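Local coordinates for protein neck and C-terminal motor domain of Kar3 (Candida glabrata, PDB 4GKR) that probably works as a minus-end-directed kinesin-14 motor that hydrolyses ATP to move along microtubules in mitosis, and is seen here with ADP and magnesium bound, at residues M64-G69 and E351-L356; G130-T135 and L264-L269. All blocks are in the same frame, centred on the assembly; numbering follows the deposited sequence.

From the N terminus, the chain first builds the small antiparallel sheet that contains strand 62-67, and there it supplies residues 64-69. It then passes through the nucleotide-binding loop and helix 120-125 and supplies residues 130-135 at the start of helix 131-147. Contact 2 closes a loop of 128 residues when the central strand 259-268 packs against that helix. Contact 1 closes only near the C terminus, where helix 349-363 meets the small sheet, so its loop of 281 residues encloses contact 2 without crossing it. The centres of the two contacts are about 26 Å apart: contact 2 belongs to the core, contact 1 joins the peripheral sheet to the terminal helix.

Contact 1 of 2, residues M64-G69 and E351-L356; sequences MTINRG and ETINSL
L356 and I66 meet tip to tip where the small three-stranded antiparallel sheet of the kinesin motor fold packs against its C-terminal helix. Their CD1 methyls lie 3.2 Å apart. The same CD1 of L356 is also approached end-on by M64, whose SD stands 3.6 Å from it, so one leucine branch receives both strand side chains. I66 reaches further along the helix: its side chain crosses that of T352 obliquely, CD1 of I66 lying 3.9 Å from CG2 of T352 and 4.1 Å from CG1 of I353. Past the end of the strand, R68 crosses I353 at about a right angle, with NE 4.0 Å from the CD1 methyl and the guanidinium plane oblique to it; R68 lies at the exposed edge, while I353 is buried.

The contact is apolar, with no hydrogen bond across it. Strand 64-67 and helix 351-356 run roughly antiparallel, at 148°, their axes 10.7 Å apart at closest approach, and I66 faces I353. I66 reaches the helix with an extended chain (chi2 172°), whereas M64 bends at chi3 (12°), folding CE back nearly over CB, so that SD meets L356.

Behind the first shell, strand 62-67 is the middle one of its sheet, joined to strand 73-78 by backbone hydrogen bonds of M64 with F76 and I66 with I74; F76 also touches L356. On the helix side, T352 and L356 lean on I342 of the central sheet, so this turn of helix lies between the two sheets. T352 turns its methyl to I66, while its OG1 hydrogen-bonds to the carbonyl O of H348.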
# COMPACT_ATOMS: atom_id res chain seq x y z
N MET A 64 -5.99 -18.39 9.35
CA MET A 64 -6.33 -19.20 8.19
C MET A 64 -5.35 -20.35 8.12
O MET A 64 -4.23 -20.24 8.61
CB MET A 64 -6.25 -18.40 6.88
CG MET A 64 -4.85 -17.90 6.52
SD MET A 64 -4.63 -17.06 4.92
CE MET A 64 -6.32 -16.78 4.39
N THR A 65 -5.76 -21.44 7.50
CA THR A 65 -4.87 -22.54 7.26
C THR A 65 -4.77 -22.79 5.77
O THR A 65 -5.69 -22.48 5.01
CB THR A 65 -5.35 -23.83 7.95
OG1 THR A 65 -6.58 -24.27 7.36
CG2 THR A 65 -5.54 -23.63 9.46
N ILE A 66 -3.65 -23.34 5.35
CA ILE A 66 -3.51 -23.83 3.99
C ILE A 66 -3.18 -25.31 4.05
O ILE A 66 -2.17 -25.69 4.65
CB ILE A 66 -2.42 -23.08 3.25
CG1 ILE A 66 -2.81 -21.61 3.11
CG2 ILE A 66 -2.18 -23.70 1.88
CD1 ILE A 66 -1.70 -20.74 2.57
N ASN A 67 -4.03 -26.13 3.44
CA ASN A 67 -3.75 -27.56 3.29
C ASN A 67 -2.83 -27.77 2.08
O ASN A 67 -3.25 -27.59 0.94
CB ASN A 67 -5.04 -28.37 3.17
N ARG A 68 -1.58 -28.14 2.34
CA ARG A 68 -0.56 -28.24 1.29
C ARG A 68 -0.73 -29.46 0.39
O ARG A 68 0.01 -29.62 -0.59
CB ARG A 68 0.83 -28.29 1.94
CG ARG A 68 1.98 -27.96 1.02
CD ARG A 68 3.28 -28.21 1.75
NE ARG A 68 4.10 -27.01 1.76
CZ ARG A 68 4.89 -26.65 2.78
NH1 ARG A 68 4.97 -27.41 3.87
NH2 ARG A 68 5.61 -25.53 2.70
N GLY A 69 -1.69 -30.32 0.69
CA GLY A 69 -1.76 -31.63 0.06
C GLY A 69 -0.77 -32.53 0.79
O GLY A 69 0.20 -32.04 1.39
N GLU A 351 3.54 -20.21 -4.47
CA GLU A 351 3.66 -18.75 -4.42
C GLU A 351 2.76 -18.12 -3.34
O GLU A 351 3.12 -17.09 -2.75
CB GLU A 351 3.41 -18.13 -5.80
N THR A 352 1.60 -18.73 -3.08
CA THR A 352 0.68 -18.25 -2.03
C THR A 352 1.33 -18.41 -0.66
O THR A 352 1.30 -17.50 0.18
CB THR A 352 -0.67 -18.99 -2.09
OG1 THR A 352 -1.42 -18.51 -3.21
CG2 THR A 352 -1.49 -18.76 -0.83
N ILE A 353 1.95 -19.57 -0.44
CA ILE A 353 2.68 -19.85 0.79
C ILE A 353 3.83 -18.86 1.02
O ILE A 353 3.98 -18.33 2.11
CB ILE A 353 3.11 -21.33 0.87
CG1 ILE A 353 1.92 -22.17 1.31
CG2 ILE A 353 4.25 -21.52 1.86
CD1 ILE A 353 1.99 -23.65 0.96
N ASN A 354 4.62 -18.59 -0.02
CA ASN A 354 5.72 -17.61 0.12
C ASN A 354 5.17 -16.27 0.54
O ASN A 354 5.66 -15.67 1.49
CB ASN A 354 6.55 -17.49 -1.14
CG ASN A 354 6.99 -18.83 -1.67
OD1 ASN A 354 6.89 -19.08 -2.87
ND2 ASN A 354 7.46 -19.71 -0.79
N SER A 355 4.14 -15.82 -0.15
CA SER A 355 3.47 -14.58 0.22
C SER A 355 3.05 -14.54 1.68
O SER A 355 3.31 -13.56 2.36
CB SER A 355 2.27 -14.34 -0.68
OG SER A 355 2.70 -13.97 -1.97
N LEU A 356 2.41 -15.61 2.16
CA LEU A 356 1.97 -15.64 3.56
C LEU A 356 3.12 -15.67 4.57
O LEU A 356 3.07 -14.98 5.58
CB LEU A 356 0.98 -16.78 3.82
CG LEU A 356 -0.31 -16.77 3.00
CD1 LEU A 356 -1.30 -17.71 3.67
CD2 LEU A 356 -0.94 -15.39 2.85

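Contact 2 of 2, residues G130-T135 and L264-L269; sequences GIVPAT and LNLVDL
The first turn of helix 131-147, residues 131-135, runs nearly antiparallel to strand 264-268, at 158° and 9.8 Å between the axes, with V132 opposite L266. G130 occupies the N-cap position, and its carbonyl O accepts the amide of A134.

L266 carries the contact. Its CG lies beside the backbone N, anti to the carbonyl carbon, and with chi2 157° this brings both methyls to the helix. CD1 comes 3.7 Å from CG2 of V132, the two side chains crossing obliquely. The other branch, CD2, meets CG2 of I131 at 3.9 Å. T135, one turn on, approaches end-on: its CG2 sits 3.8 Å from CD2 of L264 and 4.1 Å from CD1 of L266, so one threonine methyl touches both leucines.

CG2 of T135, anti to the backbone N, faces the strand, while OG1 bonds back to the carbonyl O of I131 at 2.7 Å, lying 40° out of the carbonyl plane. That oxygen also accepts the amide of T135, so two donors of one residue grip it and the buried hydroxyl is satisfied within the helix.

M124 of helix 120-125 touches both I131 and L266, and I110 of the neighbouring strand 108-113 does the same, adding to the apolar layer. Farther along 264-269, OD2 of D268 hydrogen-bonds OG1 of T121, a residue of the ADP pocket. A helix that resumes the P-loop helix after a short break and packs on the central sheet, against a strand that carries D268, the first residue of the DxxGxE sequence of switch II, is characteristic of the kinesin P-loop NTPase core.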
# COMPACT_ATOMS: atom_id res chain seq x y z
N GLY A 130 -10.86 1.53 -5.72
CA GLY A 130 -9.53 1.16 -5.21
C GLY A 130 -9.02 2.07 -4.11
O GLY A 130 -9.50 3.18 -3.93
N ILE A 131 -8.02 1.60 -3.36
CA ILE A 131 -7.44 2.40 -2.28
C ILE A 131 -7.11 3.84 -2.72
O ILE A 131 -7.46 4.79 -2.01
CB ILE A 131 -6.22 1.71 -1.63
CG1 ILE A 131 -6.61 0.34 -1.04
CG2 ILE A 131 -5.60 2.58 -0.55
CD1 ILE A 131 -7.90 0.32 -0.24
N VAL A 132 -6.48 4.02 -3.88
CA VAL A 132 -6.12 5.38 -4.33
C VAL A 132 -7.35 6.29 -4.58
O VAL A 132 -7.50 7.31 -3.89
CB VAL A 132 -5.13 5.37 -5.53
CG1 VAL A 132 -5.02 6.74 -6.17
CG2 VAL A 132 -3.77 4.85 -5.09
N PRO A 133 -8.24 5.94 -5.52
CA PRO A 133 -9.42 6.84 -5.62
C PRO A 133 -10.22 6.97 -4.31
O PRO A 133 -10.70 8.05 -4.00
CB PRO A 133 -10.27 6.22 -6.72
CG PRO A 133 -9.73 4.85 -6.92
CD PRO A 133 -8.27 4.89 -6.55
N ALA A 134 -10.36 5.89 -3.55
CA ALA A 134 -11.11 5.96 -2.29
C ALA A 134 -10.43 6.90 -1.28
O ALA A 134 -11.09 7.70 -0.62
CB ALA A 134 -11.28 4.58 -1.70
N THR A 135 -9.11 6.79 -1.18
CA THR A 135 -8.36 7.62 -0.27
C THR A 135 -8.55 9.06 -0.64
O THR A 135 -8.91 9.86 0.21
CB THR A 135 -6.88 7.24 -0.29
OG1 THR A 135 -6.74 5.94 0.30
CG2 THR A 135 -6.05 8.22 0.50
N LEU A 264 0.78 10.47 2.51
CA LEU A 264 0.23 9.13 2.35
C LEU A 264 0.94 8.52 1.17
O LEU A 264 0.98 9.12 0.11
CB LEU A 264 -1.26 9.15 2.05
CG LEU A 264 -2.19 9.77 3.08
CD1 LEU A 264 -2.56 11.18 2.69
CD2 LEU A 264 -3.45 8.94 3.20
N ASN A 265 1.50 7.33 1.32
CA ASN A 265 2.17 6.70 0.19
C ASN A 265 1.43 5.45 -0.13
O ASN A 265 1.40 4.55 0.69
CB ASN A 265 3.62 6.35 0.54
CG ASN A 265 4.38 7.52 1.08
OD1 ASN A 265 5.03 8.25 0.34
ND2 ASN A 265 4.29 7.74 2.38
N LEU A 266 0.80 5.39 -1.30
CA LEU A 266 -0.00 4.24 -1.63
C LEU A 266 0.79 3.49 -2.63
O LEU A 266 1.03 3.98 -3.72
CB LEU A 266 -1.38 4.65 -2.16
CG LEU A 266 -2.01 5.65 -1.18
CD1 LEU A 266 -3.07 6.52 -1.83
CD2 LEU A 266 -2.56 4.98 0.07
N VAL A 267 1.24 2.29 -2.24
CA VAL A 267 2.23 1.55 -3.01
C VAL A 267 1.69 0.22 -3.55
O VAL A 267 1.11 -0.56 -2.83
CB VAL A 267 3.52 1.35 -2.19
CG1 VAL A 267 4.60 0.67 -3.02
CG2 VAL A 267 4.04 2.69 -1.69
N ASP A 268 1.91 -0.01 -4.84
CA ASP A 268 1.50 -1.21 -5.55
C ASP A 268 2.83 -1.87 -5.96
O ASP A 268 3.47 -1.43 -6.90
CB ASP A 268 0.66 -0.76 -6.77
CG ASP A 268 0.34 -1.89 -7.77
OD1 ASP A 268 0.58 -3.07 -7.44
OD2 ASP A 268 -0.17 -1.59 -8.89
N LEU A 269 3.27 -2.90 -5.24
CA LEU A 269 4.63 -3.42 -5.43
C LEU A 269 4.84 -4.29 -6.67
O LEU A 269 3.89 -4.78 -7.28
CB LEU A 269 5.10 -4.17 -4.17
CG LEU A 269 5.31 -3.30 -2.91
CD1 LEU A 269 5.40 -4.10 -1.61
CD2 LEU A 269 6.54 -2.43 -3.04